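Local coordinates for nicotinamide riboside transporter PnuC (Neisseria mucosa ATCC 25996, PDB 4QTN), which carries the NAD precursor nicotinamide riboside, a form of vitamin B3, across the bacterial inner membrane, working as a homotrimer of membrane-spanning subunits, at residues 14-17 with 18-21; 20-23 with 24-28; 125-128 with 129-132; 212-215 with 216-219. All coordinates share one frame; numbering follows the deposited sequence.

Contact 1: 14-17 with 18-21. With BOG (octyl beta-D-glucopyranoside), chain J.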
loop_
_atom_site.group_PDB
_atom_site.type_symbol
_atom_site.label_atom_id
_atom_site.label_comp_id
_atom_site.label_asym_id
_atom_site.label_seq_id
_atom_site.Cartn_x
_atom_site.Cartn_y
_atom_site.Cartn_z
ATOM N N GLY C 14 13.926 2.472 -25.089
ATOM C CA GLY C 14 12.694 3.195 -24.812
ATOM C C GLY C 14 12.181 3.072 -23.394
ATOM O O GLY C 14 10.974 3.091 -23.174
ATOM N N TRP C 15 13.098 2.943 -22.425
ATOM C CA TRP C 15 12.753 3.154 -21.002
ATOM C C TRP C 15 12.805 4.618 -20.663
ATOM O O TRP C 15 13.751 5.323 -21.063
ATOM C CB TRP C 15 13.709 2.417 -20.060
ATOM C CG TRP C 15 13.843 0.982 -20.309
ATOM C CD1 TRP C 15 14.789 0.377 -21.071
ATOM C CD2 TRP C 15 13.040 -0.058 -19.762
ATOM N NE1 TRP C 15 14.619 -0.982 -21.050
ATOM C CE2 TRP C 15 13.551 -1.278 -20.251
ATOM C CE3 TRP C 15 11.929 -0.080 -18.926
ATOM C CZ2 TRP C 15 12.988 -2.510 -19.930
ATOM C CZ3 TRP C 15 11.369 -1.302 -18.605
ATOM C CH2 TRP C 15 11.904 -2.507 -19.110
ATOM N N THR C 16 11.798 5.079 -19.916
ATOM C CA THR C 16 11.899 6.332 -19.178
ATOM C C THR C 16 12.949 6.209 -18.078
ATOM O O THR C 16 13.330 5.082 -17.674
ATOM C CB THR C 16 10.579 6.727 -18.513
ATOM O OG1 THR C 16 10.248 5.770 -17.506
ATOM C CG2 THR C 16 9.483 6.788 -19.514
ATOM N N HIS C 17 13.411 7.370 -17.595
ATOM C CA HIS C 17 14.344 7.447 -16.467
ATOM C C HIS C 17 13.745 6.758 -15.245
ATOM O O HIS C 17 14.386 5.897 -14.614
ATOM C CB HIS C 17 14.655 8.908 -16.148
ATOM C CG HIS C 17 15.597 9.088 -15.007
ATOM N ND1 HIS C 17 15.220 8.888 -13.697
ATOM C CD2 HIS C 17 16.901 9.451 -14.972
ATOM C CE1 HIS C 17 16.252 9.116 -12.904
ATOM N NE2 HIS C 17 17.285 9.457 -13.653
ATOM N N PHE C 18 12.495 7.115 -14.943
ATOM C CA PHE C 18 11.780 6.569 -13.817
ATOM C C PHE C 18 11.657 5.021 -13.893
ATOM O O PHE C 18 12.022 4.316 -12.946
ATOM C CB PHE C 18 10.437 7.237 -13.730
ATOM C CG PHE C 18 9.564 6.714 -12.644
ATOM C CD1 PHE C 18 9.697 7.168 -11.354
ATOM C CD2 PHE C 18 8.562 5.825 -12.927
ATOM C CE1 PHE C 18 8.859 6.723 -10.353
ATOM C CE2 PHE C 18 7.716 5.364 -11.930
ATOM C CZ PHE C 18 7.871 5.812 -10.639
ATOM N N GLU C 19 11.205 4.496 -15.031
ATOM C CA GLU C 19 11.158 3.043 -15.204
ATOM C C GLU C 19 12.533 2.430 -14.946
ATOM O O GLU C 19 12.651 1.373 -14.328
ATOM C CB GLU C 19 10.692 2.668 -16.598
ATOM C CG GLU C 19 9.244 2.976 -16.896
ATOM C CD GLU C 19 9.013 3.283 -18.370
ATOM O OE1 GLU C 19 7.852 3.543 -18.762
ATOM O OE2 GLU C 19 9.994 3.276 -19.143
ATOM N N ALA C 20 13.576 3.103 -15.411
ATOM C CA ALA C 20 14.928 2.565 -15.263
ATOM C C ALA C 20 15.343 2.494 -13.795
ATOM O O ALA C 20 15.781 1.444 -13.326
ATOM C CB ALA C 20 15.933 3.374 -16.080
ATOM N N VAL C 21 15.155 3.607 -13.074
ATOM C CA VAL C 21 15.495 3.707 -11.654
ATOM C C VAL C 21 14.898 2.575 -10.819
ATOM O O VAL C 21 15.600 1.943 -10.015
ATOM C CB VAL C 21 15.013 5.047 -11.080
ATOM C CG1 VAL C 21 15.184 5.089 -9.570
ATOM C CG2 VAL C 21 15.765 6.181 -11.727
HETATM C C1 BOG J . 18.266 4.083 -21.508
HETATM O O1 BOG J . 18.054 3.507 -20.267
HETATM C C2 BOG J . 16.930 4.285 -22.210
HETATM O O2 BOG J . 16.248 2.996 -22.448
HETATM C C3 BOG J . 17.120 4.959 -23.522
HETATM O O3 BOG J . 15.808 5.104 -24.153
HETATM C C4 BOG J . 17.779 6.294 -23.393
HETATM O O4 BOG J . 18.134 6.784 -24.699
HETATM C C5 BOG J . 19.027 6.312 -22.479
HETATM O O5 BOG J . 18.992 5.380 -21.303
HETATM C C6 BOG J . 19.175 7.697 -21.958
HETATM O O6 BOG J . 20.536 7.966 -21.636
HETATM C "C1'" BOG J . 18.354 2.088 -20.191
HETATM C "C2'" BOG J . 17.567 1.497 -18.977
HETATM C "C3'" BOG J . 17.919 0.043 -18.783
HETATM C "C4'" BOG J . 17.250 -0.448 -17.461
HETATM C "C5'" BOG J . 17.524 -1.967 -17.241
HETATM C "C6'" BOG J . 16.876 -2.791 -18.382
HETATM C "C7'" BOG J . 17.875 -3.841 -18.928
HETATM C "C8'" BOG J . 17.625 -5.244 -18.272
#

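Contact 2: 20-23 with 24-28. With BOG (octyl beta-D-glucopyranoside), chain J.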
loop_
_atom_site.group_PDB
_atom_site.type_symbol
_atom_site.label_atom_id
_atom_site.label_comp_id
_atom_site.label_asym_id
_atom_site.label_seq_id
_atom_site.Cartn_x
_atom_site.Cartn_y
_atom_site.Cartn_z
ATOM N N ALA C 20 13.576 3.103 -15.411
ATOM C CA ALA C 20 14.928 2.565 -15.263
ATOM C C ALA C 20 15.343 2.494 -13.795
ATOM O O ALA C 20 15.781 1.444 -13.326
ATOM C CB ALA C 20 15.933 3.374 -16.080
ATOM N N VAL C 21 15.155 3.607 -13.074
ATOM C CA VAL C 21 15.495 3.707 -11.654
ATOM C C VAL C 21 14.898 2.575 -10.819
ATOM O O VAL C 21 15.600 1.943 -10.015
ATOM C CB VAL C 21 15.013 5.047 -11.080
ATOM C CG1 VAL C 21 15.184 5.089 -9.570
ATOM C CG2 VAL C 21 15.765 6.181 -11.727
ATOM N N TRP C 22 13.601 2.330 -10.999
ATOM C CA TRP C 22 12.896 1.353 -10.184
ATOM C C TRP C 22 13.250 -0.074 -10.532
ATOM O O TRP C 22 13.401 -0.907 -9.653
ATOM C CB TRP C 22 11.399 1.574 -10.250
ATOM C CG TRP C 22 10.980 2.671 -9.382
ATOM C CD1 TRP C 22 10.905 4.001 -9.707
ATOM C CD2 TRP C 22 10.648 2.577 -8.010
ATOM N NE1 TRP C 22 10.529 4.732 -8.617
ATOM C CE2 TRP C 22 10.353 3.882 -7.560
ATOM C CE3 TRP C 22 10.576 1.518 -7.105
ATOM C CZ2 TRP C 22 9.978 4.152 -6.254
ATOM C CZ3 TRP C 22 10.205 1.787 -5.803
ATOM C CH2 TRP C 22 9.903 3.094 -5.389
ATOM N N LEU C 23 13.405 -0.357 -11.815
ATOM C CA LEU C 23 13.843 -1.683 -12.229
ATOM C C LEU C 23 15.237 -2.007 -11.676
ATOM O O LEU C 23 15.453 -3.086 -11.114
ATOM C CB LEU C 23 13.844 -1.805 -13.743
ATOM C CG LEU C 23 14.269 -3.177 -14.241
ATOM C CD1 LEU C 23 13.249 -4.236 -13.835
ATOM C CD2 LEU C 23 14.455 -3.133 -15.747
ATOM N N LEU C 24 16.171 -1.064 -11.832
ATOM C CA LEU C 24 17.521 -1.225 -11.302
ATOM C C LEU C 24 17.527 -1.383 -9.786
ATOM O O LEU C 24 18.198 -2.264 -9.260
ATOM C CB LEU C 24 18.437 -0.076 -11.749
ATOM C CG LEU C 24 18.685 -0.017 -13.264
ATOM C CD1 LEU C 24 19.580 1.146 -13.656
ATOM C CD2 LEU C 24 19.275 -1.334 -13.735
HETATM N N MSE C 25 16.734 -0.584 -9.087
HETATM C CA MSE C 25 16.629 -0.756 -7.649
HETATM C C MSE C 25 15.997 -2.082 -7.275
HETATM O O MSE C 25 16.314 -2.646 -6.235
HETATM C CB MSE C 25 15.877 0.353 -6.990
HETATM C CG MSE C 25 15.943 0.113 -5.496
HETATM SE SE MSE C 25 14.562 1.181 -4.643
HETATM C CE MSE C 25 15.558 2.858 -4.851
ATOM N N PHE C 26 15.098 -2.593 -8.106
ATOM C CA PHE C 26 14.441 -3.853 -7.790
ATOM C C PHE C 26 15.415 -5.016 -7.894
ATOM O O PHE C 26 15.402 -5.925 -7.064
ATOM C CB PHE C 26 13.246 -4.080 -8.697
ATOM C CG PHE C 26 11.976 -3.452 -8.195
ATOM C CD1 PHE C 26 11.807 -3.169 -6.831
ATOM C CD2 PHE C 26 10.923 -3.177 -9.075
ATOM C CE1 PHE C 26 10.628 -2.606 -6.362
ATOM C CE2 PHE C 26 9.747 -2.619 -8.610
ATOM C CZ PHE C 26 9.600 -2.335 -7.247
ATOM N N LEU C 27 16.269 -4.969 -8.912
ATOM C CA LEU C 27 17.305 -5.979 -9.108
ATOM C C LEU C 27 18.388 -5.851 -8.050
ATOM O O LEU C 27 18.937 -6.848 -7.600
ATOM C CB LEU C 27 17.913 -5.863 -10.502
ATOM C CG LEU C 27 16.890 -5.945 -11.629
ATOM C CD1 LEU C 27 17.531 -5.689 -12.986
ATOM C CD2 LEU C 27 16.165 -7.284 -11.594
ATOM N N GLY C 28 18.672 -4.614 -7.640
ATOM C CA GLY C 28 19.574 -4.351 -6.518
ATOM C C GLY C 28 19.162 -5.021 -5.212
ATOM O O GLY C 28 19.949 -5.765 -4.624
HETATM C C1 BOG J . 18.266 4.083 -21.508
HETATM O O1 BOG J . 18.054 3.507 -20.267
HETATM C C2 BOG J . 16.930 4.285 -22.210
HETATM O O2 BOG J . 16.248 2.996 -22.448
HETATM C C3 BOG J . 17.120 4.959 -23.522
HETATM O O3 BOG J . 15.808 5.104 -24.153
HETATM C C4 BOG J . 17.779 6.294 -23.393
HETATM O O4 BOG J . 18.134 6.784 -24.699
HETATM C C5 BOG J . 19.027 6.312 -22.479
HETATM O O5 BOG J . 18.992 5.380 -21.303
HETATM C C6 BOG J . 19.175 7.697 -21.958
HETATM O O6 BOG J . 20.536 7.966 -21.636
HETATM C "C1'" BOG J . 18.354 2.088 -20.191
HETATM C "C2'" BOG J . 17.567 1.497 -18.977
HETATM C "C3'" BOG J . 17.919 0.043 -18.783
HETATM C "C4'" BOG J . 17.250 -0.448 -17.461
HETATM C "C5'" BOG J . 17.524 -1.967 -17.241
HETATM C "C6'" BOG J . 16.876 -2.791 -18.382
HETATM C "C7'" BOG J . 17.875 -3.841 -18.928
HETATM C "C8'" BOG J . 17.625 -5.244 -18.272
#

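Contact 3: 125-128 with 129-132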
loop_
_atom_site.group_PDB
_atom_site.type_symbol
_atom_site.label_atom_id
_atom_site.label_comp_id
_atom_site.label_asym_id
_atom_site.label_seq_id
_atom_site.Cartn_x
_atom_site.Cartn_y
_atom_site.Cartn_z
ATOM N N ALA C 125 -9.137 -2.204 -24.456
ATOM C CA ALA C 125 -9.915 -1.926 -23.248
ATOM C C ALA C 125 -11.298 -2.553 -23.326
ATOM O O ALA C 125 -12.095 -2.182 -24.180
ATOM C CB ALA C 125 -10.037 -0.426 -23.031
ATOM N N LEU C 126 -11.573 -3.497 -22.415
ATOM C CA LEU C 126 -12.929 -4.035 -22.198
ATOM C C LEU C 126 -13.898 -2.945 -21.783
ATOM O O LEU C 126 -13.494 -1.963 -21.138
ATOM C CB LEU C 126 -12.915 -5.095 -21.101
ATOM C CG LEU C 126 -12.107 -6.373 -21.285
ATOM C CD1 LEU C 126 -12.239 -7.182 -20.021
ATOM C CD2 LEU C 126 -12.546 -7.190 -22.496
ATOM N N THR C 127 -15.187 -3.126 -22.118
ATOM C CA THR C 127 -16.246 -2.245 -21.585
ATOM C C THR C 127 -16.887 -2.869 -20.357
ATOM O O THR C 127 -16.585 -4.009 -20.006
ATOM C CB THR C 127 -17.326 -1.916 -22.620
ATOM O OG1 THR C 127 -18.242 -3.009 -22.717
ATOM C CG2 THR C 127 -16.706 -1.641 -23.968
ATOM N N VAL C 128 -17.746 -2.106 -19.691
ATOM C CA VAL C 128 -18.266 -2.506 -18.400
ATOM C C VAL C 128 -19.086 -3.782 -18.578
ATOM O O VAL C 128 -19.002 -4.729 -17.762
ATOM C CB VAL C 128 -19.148 -1.391 -17.787
ATOM C CG1 VAL C 128 -19.507 -1.717 -16.350
ATOM C CG2 VAL C 128 -18.447 -0.034 -17.867
ATOM N N ARG C 129 -19.864 -3.811 -19.665
ATOM C CA ARG C 129 -20.672 -4.967 -20.006
ATOM C C ARG C 129 -19.754 -6.148 -20.233
ATOM O O ARG C 129 -19.820 -7.141 -19.506
ATOM C CB ARG C 129 -21.523 -4.694 -21.252
ATOM C CG ARG C 129 -22.982 -5.109 -21.096
ATOM C CD ARG C 129 -23.704 -5.269 -22.439
ATOM N NE ARG C 129 -23.634 -4.072 -23.297
ATOM C CZ ARG C 129 -24.648 -3.229 -23.524
ATOM N NH1 ARG C 129 -25.829 -3.419 -22.941
ATOM N NH2 ARG C 129 -24.479 -2.190 -24.335
ATOM N N GLN C 130 -18.847 -6.003 -21.199
ATOM C CA GLN C 130 -17.813 -7.002 -21.476
ATOM C C GLN C 130 -17.135 -7.519 -20.200
ATOM O O GLN C 130 -16.869 -8.713 -20.076
ATOM C CB GLN C 130 -16.760 -6.421 -22.405
ATOM C CG GLN C 130 -17.301 -5.765 -23.651
ATOM C CD GLN C 130 -16.213 -5.526 -24.673
ATOM O OE1 GLN C 130 -15.285 -4.753 -24.440
ATOM N NE2 GLN C 130 -16.309 -6.206 -25.811
ATOM N N TRP C 131 -16.838 -6.599 -19.276
ATOM C CA TRP C 131 -16.250 -6.921 -17.971
ATOM C C TRP C 131 -17.198 -7.773 -17.132
ATOM O O TRP C 131 -16.845 -8.899 -16.737
ATOM C CB TRP C 131 -15.911 -5.607 -17.227
ATOM C CG TRP C 131 -15.110 -5.733 -15.872
ATOM C CD1 TRP C 131 -15.434 -5.152 -14.670
ATOM C CD2 TRP C 131 -13.856 -6.402 -15.659
ATOM N NE1 TRP C 131 -14.482 -5.443 -13.731
ATOM C CE2 TRP C 131 -13.505 -6.207 -14.310
ATOM C CE3 TRP C 131 -13.009 -7.163 -16.473
ATOM C CZ2 TRP C 131 -12.349 -6.737 -13.763
ATOM C CZ3 TRP C 131 -11.842 -7.684 -15.918
ATOM C CH2 TRP C 131 -11.528 -7.468 -14.587
ATOM N N LEU C 132 -18.409 -7.246 -16.870
ATOM C CA LEU C 132 -19.377 -7.924 -15.989
ATOM C C LEU C 132 -19.527 -9.409 -16.346
ATOM O O LEU C 132 -19.707 -10.245 -15.469
ATOM C CB LEU C 132 -20.742 -7.222 -16.003
ATOM C CG LEU C 132 -21.875 -7.973 -15.271
ATOM C CD1 LEU C 132 -21.778 -7.803 -13.758
ATOM C CD2 LEU C 132 -23.246 -7.567 -15.781
#

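Contact 4: 212-215 with 216-219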
loop_
_atom_site.group_PDB
_atom_site.type_symbol
_atom_site.label_atom_id
_atom_site.label_comp_id
_atom_site.label_asym_id
_atom_site.label_seq_id
_atom_site.Cartn_x
_atom_site.Cartn_y
_atom_site.Cartn_z
ATOM N N LEU C 212 9.680 -11.018 -1.128
ATOM C CA LEU C 212 10.082 -9.683 -1.558
ATOM C C LEU C 212 9.689 -9.436 -2.997
ATOM O O LEU C 212 9.227 -8.348 -3.341
ATOM C CB LEU C 212 11.579 -9.443 -1.362
ATOM C CG LEU C 212 11.945 -8.426 -0.271
ATOM C CD1 LEU C 212 13.362 -7.942 -0.476
ATOM C CD2 LEU C 212 10.998 -7.238 -0.239
HETATM N N MSE C 213 9.844 -10.459 -3.833
HETATM C CA MSE C 213 9.442 -10.360 -5.221
HETATM C C MSE C 213 7.996 -9.919 -5.350
HETATM O O MSE C 213 7.697 -9.009 -6.121
HETATM C CB MSE C 213 9.643 -11.671 -5.934
HETATM C CG MSE C 213 9.160 -11.500 -7.353
HETATM SE SE MSE C 213 9.245 -13.220 -8.251
HETATM C CE MSE C 213 7.711 -14.053 -7.351
ATOM N N TYR C 214 7.089 -10.547 -4.595
ATOM C CA TYR C 214 5.669 -10.187 -4.671
ATOM C C TYR C 214 5.326 -8.802 -4.170
ATOM O O TYR C 214 4.309 -8.246 -4.570
ATOM C CB TYR C 214 4.770 -11.244 -4.030
ATOM C CG TYR C 214 4.399 -12.285 -5.007
ATOM C CD1 TYR C 214 3.312 -12.113 -5.844
ATOM C CD2 TYR C 214 5.208 -13.394 -5.196
ATOM C CE1 TYR C 214 3.007 -13.044 -6.816
ATOM C CE2 TYR C 214 4.910 -14.342 -6.158
ATOM C CZ TYR C 214 3.812 -14.159 -6.973
ATOM O OH TYR C 214 3.510 -15.092 -7.940
ATOM N N VAL C 215 6.171 -8.223 -3.317
ATOM C CA VAL C 215 6.001 -6.816 -2.974
ATOM C C VAL C 215 6.365 -5.940 -4.169
ATOM O O VAL C 215 5.626 -5.028 -4.513
ATOM C CB VAL C 215 6.775 -6.406 -1.708
ATOM C CG1 VAL C 215 6.630 -4.906 -1.435
ATOM C CG2 VAL C 215 6.265 -7.194 -0.527
HETATM N N MSE C 216 7.466 -6.268 -4.845
HETATM C CA MSE C 216 7.884 -5.507 -6.034
HETATM C C MSE C 216 6.880 -5.692 -7.144
HETATM O O MSE C 216 6.616 -4.768 -7.909
HETATM C CB MSE C 216 9.279 -5.914 -6.471
HETATM C CG MSE C 216 10.220 -5.896 -5.272
HETATM SE SE MSE C 216 11.998 -6.584 -5.793
HETATM C CE MSE C 216 12.985 -6.044 -4.179
ATOM N N TYR C 217 6.296 -6.884 -7.224
ATOM C CA TYR C 217 5.189 -7.144 -8.139
ATOM C C TYR C 217 4.022 -6.187 -7.933
ATOM O O TYR C 217 3.452 -5.699 -8.901
ATOM C CB TYR C 217 4.689 -8.580 -7.991
ATOM C CG TYR C 217 5.412 -9.564 -8.852
ATOM C CD1 TYR C 217 6.659 -9.249 -9.403
ATOM C CD2 TYR C 217 4.874 -10.839 -9.103
ATOM C CE1 TYR C 217 7.345 -10.162 -10.190
ATOM C CE2 TYR C 217 5.556 -11.766 -9.888
ATOM C CZ TYR C 217 6.793 -11.419 -10.433
ATOM O OH TYR C 217 7.480 -12.318 -11.218
ATOM N N LEU C 218 3.656 -5.953 -6.671
ATOM C CA LEU C 218 2.506 -5.125 -6.328
ATOM C C LEU C 218 2.711 -3.689 -6.802
ATOM O O LEU C 218 1.819 -3.090 -7.432
ATOM C CB LEU C 218 2.264 -5.151 -4.809
ATOM C CG LEU C 218 0.915 -4.775 -4.136
ATOM C CD1 LEU C 218 1.192 -3.964 -2.875
ATOM C CD2 LEU C 218 -0.115 -4.055 -5.029
ATOM N N CYS C 219 3.879 -3.134 -6.506
ATOM C CA CYS C 219 4.212 -1.811 -6.990
ATOM C C CYS C 219 4.049 -1.751 -8.504
ATOM O O CYS C 219 3.230 -0.974 -9.026
ATOM C CB CYS C 219 5.631 -1.449 -6.604
ATOM S SG CYS C 219 5.909 -1.439 -4.828
#

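Contact 1: 14-17 with 18-21
Between Thr16 and Glu19 the chain turns from the loop ending at Thr16 into helix 17-34, and the first helical bonds run from Ala20 N to Thr16 O (3.0 Å) and from Val21 N to His17 O (2.9 Å). Thr16 is the N-cap. With chi1 at 65°, its hydroxyl sits between the backbone N and the carbonyl carbon, which points it at the first turn, where OG1 accepts from Glu19 N at 2.9 Å. Glu19 closes the reciprocal bond: its extended chain crosses the threonine side chain at about a right angle, and OE2 takes Thr16 N at 2.7 Å, the donor standing above the carboxylate plane. The two bonds make a capping box. The carboxylate is gripped further, by a salt bridge from OE2 to Lys59 and a hydrogen bond from OE1 to Tyr223, which probably favours its charged form. Trp15 flanks the cap: Glu19 CB meets the indole edge at CE3 (3.8 Å), while C4' of the octyl glucoside lies over one face and the sugar O2 accepts from Trp15 N at 3.2 Å. Indole NE1 is bonded to Leu11 O. Around this helix start, Trp15 leans on Val55 and Lys59 of helix 41-59 and meets Phe56 edge-to-face, whereas His17 NE2 bonds to Leu126 O of the second subunit and Ala20 packs on Val128 of that same neighbour.

Contact 2: 20-23 with 24-28
The six-membered ring of Trp22 turns an edge toward the face of Phe26 in an offset edge-to-face pair, centroids 5.8 Å apart and planes at 63°. The closest atoms are Trp22 CE3 and Phe26 CZ, 4.0 Å apart. The selenium of Met25, a selenomethionine, approaches the same indole ring obliquely, 5.0 Å from SE to the centroid of the Trp22 six-membered ring, a Met-aromatic contact. The Met25 chain runs out extended (chi1 -175°, chi2 -163°), which carries SE to the indole. Beyond the segment, Trp22 also meets the rings of Phe18 and of Tyr225 in the second subunit. Farther round the helix, Leu23 CG lies 4.3 Å from Leu27 CD1, and Leu23 CD2 touches C6' of the octyl glucoside tail at 3.6 Å. Leu24 CD2 reaches C5' of the same tail. The backbone keeps regular helical bonds, such as Leu24 N to Ala20 O (2.9 Å). Phe26 and Leu23 rest on Ile51 of helix 41-59, while Met25 packs against Ala183 of the second subunit. The pattern is that of i to i+3 and i to i+4 packing on a transmembrane helix, with one side turned to its own bundle and another to the trimer interface.

Contact 3: 125-128 with 129-132
Thr127 N gives its hydrogen to Gln130 OE1 at 2.8 Å, half of the capping box that opens helix 128-147. The bond uses a lone pair in the plane of the amide, with a C=O...N angle of 123°. The other half is weak: Gln130 N reaches Thr127 OG1 at 3.4 Å, though nearly straight at 161°. Both side chains are set for the exchange, since Thr127, the N-cap, holds OG1 between its backbone N and carbonyl carbon (chi1 80°) and Gln130 runs extended beyond CG, crossing the threonine obliquely. Behind the cap the helix is pinned by Trp131 N to Thr127 O (2.7 Å) and Leu132 N to Val128 O. The next shell is largely apolar and covers the loop residue Leu126, whose side chain meets the indole of Trp131 and also packs on Leu173 of helix 158-175 and on Tyr178; Leu126 N is hydrogen-bonded to Glu180 OE1. Outward from there lies the third subunit, where Trp131 NE1 gives its hydrogen to Val21 O, and the Trp131 side chain packs on Met25 and that of Leu132 on Leu24 of the same subunit. The start of the helix is thereby part of the trimer interface. Between loop and helix, Leu126 CD1 touches the edge of the Trp131 ring at CE3, 3.6 Å away and near the ring plane.

Contact 4: 212-215 with 216-219
Tyr217 leaves the helix with CB 3.5 Å from Tyr214 O, and the side chains of Met213 and Tyr214 both approach its ring from the same side. CD2 lies over the face of Tyr214, 3.7 Å from its CE1 and offset toward the rim; the edge-to-face pair has centroids 5.0 Å apart and planes at 63°. On the other flank of the ring, Met213 CG lies over the face, nearest CE1 at 3.6 Å, a CH-pi contact. At the tip, SE of Met213, a selenomethionine, lies 3.6 Å from Tyr217 OH and 4.4 Å from the centroid of the Tyr217 ring, an oblique Met-aromatic contact. All of this lies on transmembrane helix 208-234, where Tyr217 N bonds to Met213 O, and Tyr217 belongs to the nicotinamide riboside site. Its hydroxyl is hydrogen-bonded to Gly50 O of helix 41-59, which ties down the tip while the ring touches the ligand and packs on Asn189, another ligand-binding residue. Tyr214 packs on Asn189, Thr192 and Ile193 of helix 181-198. On another side of the helix, Met216, also a selenomethionine, runs extended so that its CE ends 4.2 Å from Leu212 CD1, and its side chain rests on Phe26 and Ile29 of helix 17-34.

Contact 1 caps helix 17-34 and contact 2 is its continuation, sharing Ala20 and Val21, with centres 9 Å apart; one octyl glucoside touches both, and Trp15 CH2 meets Leu23 CD2 at 4.3 Å. Contact 2 packs directly on contact 4, Phe26 CE1 lying 3.5 Å from Met216 CG; Phe26 is about 10 Å from the bound nicotinamide riboside and about 7 Å from Tyr217, side chain to side chain. Contact 4 supplies the pocket residue Tyr217, whose side chain is about 4 Å from the ligand. Contact 3 stands apart within the chain, its centre 31 Å from that of contact 1, yet across the trimer its counterpart in a neighbouring subunit meets contacts 1 and 2 through the pairs His17-Leu126 and Val21-Trp131.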